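Local structure of thermotoga maritima TmcAL (Thermotoga maritima, 5Y0T) at residues 10-15 against 208-213. The protein belongs to the HIGH nucleotidyl transferase family of the HUP clan and holds adenosine-5'-rp-alpha-thio-triphosphate in a pocket of this structure. Numbering follows the deposited sequence.
Sequences YNPFHN and SSATAI. With TAT (adenosine-5'-rp-alpha-thio-triphosphate), chain E.
H14 has the largest share of this contact, between the loop after strand 3-8 and the start of helix 210-218. Its CB lies 3.5 Å from CD1 of I213. CG sits between the backbone N and the carbonyl carbon (chi1 53°), which sets the CD2-NE2 side of the ring beside A210. CD2 is 3.6 Å from A210 N. The carbonyl O of S208 lies over one ring face, offset toward the rim. N7 of the ligand TAT lies in the ring plane at the edge, next to CE1. At the tip, NE2 donates to TAT O1A at 3.0 Å. A210 N donates to the same oxygen at 2.9 Å, with a nearly straight N-H...O angle of 170°. The two segments thus grip one terminal phosphate oxygen together. The position of this oxygen at the N-terminal end of helix 210-218 probably lets the helix dipole favour its negative charge. S209 caps that end, its OG accepting from A212 N at 3.0 Å. H17 stacks on H14, and its NE2 is hydrogen-bonded to TAT.

Away from the phosphate, P12 packs on the helix. It follows a cis peptide bond and brings CG to 3.9 Å from CG2 of I213, and the two side chains cross obliquely. The methyl CB of A210 rests against a carbonyl oxygen, 3.4 Å from N11 O, which accepts a hydrogen bond from R214. At the other end of the phosphate chain, Y10 N donates to TAT O2A at 2.9 Å.

The sequence HNGH, which begins at H14 and includes H17, matches the HxGH form of the HIGH motif. This is the phosphate-binding corner of a HUP-type nucleotide pocket.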
loop_
_atom_site.group_PDB
_atom_site.type_symbol
_atom_site.label_atom_id
_atom_site.label_comp_id
_atom_site.label_asym_id
_atom_site.label_seq_id
_atom_site.Cartn_x
_atom_site.Cartn_y
_atom_site.Cartn_z
ATOM N N TYR A 10 -13.379 19.257 -14.410
ATOM C CA TYR A 10 -13.815 18.693 -15.689
ATOM C C TYR A 10 -13.840 17.163 -15.617
ATOM O O TYR A 10 -13.151 16.494 -16.385
ATOM C CB TYR A 10 -12.884 19.154 -16.844
ATOM C CG TYR A 10 -12.979 20.633 -17.224
ATOM C CD1 TYR A 10 -14.114 21.392 -16.917
ATOM C CD2 TYR A 10 -11.940 21.262 -17.904
ATOM C CE1 TYR A 10 -14.203 22.746 -17.278
ATOM C CE2 TYR A 10 -12.019 22.604 -18.267
ATOM C CZ TYR A 10 -13.147 23.341 -17.962
ATOM O OH TYR A 10 -13.222 24.674 -18.343
ATOM N N ASN A 11 -14.676 16.623 -14.728
ATOM C CA ASN A 11 -14.672 15.192 -14.417
ATOM C C ASN A 11 -16.028 14.529 -14.624
ATOM O O ASN A 11 -16.644 14.082 -13.655
ATOM C CB ASN A 11 -14.228 14.966 -12.959
ATOM C CG ASN A 11 -14.010 13.486 -12.628
ATOM O OD1 ASN A 11 -13.829 12.659 -13.514
ATOM N ND2 ASN A 11 -14.052 13.152 -11.346
ATOM N N PRO A 12 -16.502 14.444 -15.879
ATOM C CA PRO A 12 -15.923 14.891 -17.153
ATOM C C PRO A 12 -16.331 16.323 -17.572
ATOM O O PRO A 12 -17.172 16.950 -16.908
ATOM C CB PRO A 12 -16.502 13.883 -18.142
ATOM C CG PRO A 12 -17.930 13.740 -17.627
ATOM C CD PRO A 12 -17.789 13.746 -16.096
ATOM N N PHE A 13 -15.790 16.808 -18.696
ATOM C CA PHE A 13 -16.181 18.131 -19.203
ATOM C C PHE A 13 -17.572 17.979 -19.762
ATOM O O PHE A 13 -17.763 17.231 -20.717
ATOM C CB PHE A 13 -15.221 18.622 -20.292
ATOM C CG PHE A 13 -15.428 20.060 -20.696
ATOM C CD1 PHE A 13 -16.575 20.452 -21.381
ATOM C CD2 PHE A 13 -14.472 21.016 -20.397
ATOM C CE1 PHE A 13 -16.766 21.777 -21.756
ATOM C CE2 PHE A 13 -14.660 22.346 -20.768
ATOM C CZ PHE A 13 -15.808 22.723 -21.432
ATOM N N HIS A 14 -18.544 18.705 -19.205
ATOM C CA HIS A 14 -19.918 18.508 -19.643
ATOM C C HIS A 14 -20.532 19.812 -20.131
ATOM O O HIS A 14 -19.849 20.816 -20.280
ATOM C CB HIS A 14 -20.785 17.882 -18.522
ATOM C CG HIS A 14 -20.745 18.611 -17.209
ATOM N ND1 HIS A 14 -20.897 19.979 -17.101
ATOM C CD2 HIS A 14 -20.598 18.149 -15.940
ATOM C CE1 HIS A 14 -20.841 20.327 -15.825
ATOM N NE2 HIS A 14 -20.663 19.235 -15.100
ATOM N N ASN A 15 -21.820 19.772 -20.433
ATOM C CA ASN A 15 -22.481 20.952 -20.983
ATOM C C ASN A 15 -22.481 22.146 -20.026
ATOM O O ASN A 15 -22.389 23.295 -20.460
ATOM C CB ASN A 15 -23.910 20.590 -21.390
ATOM C CG ASN A 15 -23.944 19.664 -22.585
ATOM O OD1 ASN A 15 -22.970 19.584 -23.346
ATOM N ND2 ASN A 15 -25.064 18.960 -22.767
ATOM N N SER A 208 -26.580 17.947 -16.459
ATOM C CA SER A 208 -26.519 16.989 -15.383
ATOM C C SER A 208 -25.195 17.259 -14.722
ATOM O O SER A 208 -24.266 17.719 -15.389
ATOM C CB SER A 208 -26.627 15.551 -15.894
ATOM O OG SER A 208 -27.942 15.286 -16.368
ATOM N N SER A 209 -25.130 17.028 -13.415
ATOM C CA SER A 209 -23.900 17.208 -12.665
ATOM C C SER A 209 -22.850 16.198 -13.117
ATOM O O SER A 209 -23.187 15.107 -13.595
ATOM C CB SER A 209 -24.165 17.042 -11.168
ATOM O OG SER A 209 -24.408 15.674 -10.873
ATOM N N ALA A 210 -21.583 16.543 -12.924
ATOM C CA ALA A 210 -20.490 15.633 -13.227
ATOM C C ALA A 210 -20.672 14.289 -12.509
ATOM O O ALA A 210 -20.374 13.233 -13.068
ATOM C CB ALA A 210 -19.134 16.284 -12.842
ATOM N N THR A 211 -21.193 14.320 -11.283
ATOM C CA THR A 211 -21.367 13.074 -10.527
ATOM C C THR A 211 -22.508 12.236 -11.115
ATOM O O THR A 211 -22.391 11.019 -11.243
ATOM C CB THR A 211 -21.626 13.345 -9.022
ATOM O OG1 THR A 211 -20.481 14.001 -8.450
ATOM C CG2 THR A 211 -21.872 12.048 -8.272
ATOM N N ALA A 212 -23.601 12.880 -11.506
ATOM C CA ALA A 212 -24.678 12.140 -12.163
ATOM C C ALA A 212 -24.164 11.480 -13.453
ATOM O O ALA A 212 -24.493 10.335 -13.750
ATOM C CB ALA A 212 -25.866 13.058 -12.462
ATOM N N ILE A 213 -23.341 12.203 -14.203
ATOM C CA ILE A 213 -22.865 11.693 -15.487
ATOM C C ILE A 213 -21.937 10.501 -15.294
ATOM O O ILE A 213 -22.001 9.521 -16.045
ATOM C CB ILE A 213 -22.164 12.800 -16.298
ATOM C CG1 ILE A 213 -23.188 13.880 -16.663
ATOM C CG2 ILE A 213 -21.530 12.235 -17.576
ATOM C CD1 ILE A 213 -22.531 15.158 -17.142
HETATM N N1 TAT E . -23.731 26.146 -14.921
HETATM C C2 TAT E . -22.807 27.121 -14.824
HETATM N N3 TAT E . -21.536 26.904 -14.444
HETATM C C4 TAT E . -21.114 25.655 -14.134
HETATM C C5 TAT E . -22.055 24.535 -14.233
HETATM C C6 TAT E . -23.439 24.858 -14.651
HETATM N N6 TAT E . -24.378 23.888 -14.764
HETATM N N7 TAT E . -21.376 23.423 -13.883
HETATM C C8 TAT E . -20.100 23.790 -13.594
HETATM N N9 TAT E . -19.952 25.122 -13.746
HETATM P PA TAT E . -15.704 22.105 -12.105
HETATM P PB TAT E . -18.140 21.416 -10.613
HETATM P PG TAT E . -20.408 19.645 -10.888
HETATM C "C1'" TAT E . -18.711 25.892 -13.506
HETATM O O1A TAT E . -21.173 19.269 -12.146
HETATM O O1B TAT E . -17.848 20.726 -9.315
HETATM S S1G TAT E . -14.731 22.862 -10.600
HETATM C "C2'" TAT E . -18.247 25.694 -12.064
HETATM O "O2'" TAT E . -18.988 26.500 -11.148
HETATM O O2A TAT E . -14.921 21.291 -13.122
HETATM O O2B TAT E . -18.601 22.851 -10.594
HETATM O O2G TAT E . -19.765 18.448 -10.216
HETATM C "C3'" TAT E . -16.785 26.071 -12.159
HETATM O "O3'" TAT E . -16.609 27.496 -12.051
HETATM O O3A TAT E . -16.919 21.152 -11.634
HETATM O O3B TAT E . -19.192 20.532 -11.473
HETATM O O3G TAT E . -21.119 20.564 -9.925
HETATM C "C4'" TAT E . -16.410 25.624 -13.569
HETATM O "O4'" TAT E . -17.625 25.424 -14.300
HETATM C "C5'" TAT E . -15.625 24.308 -13.560
HETATM O "O5'" TAT E . -16.407 23.324 -12.882
#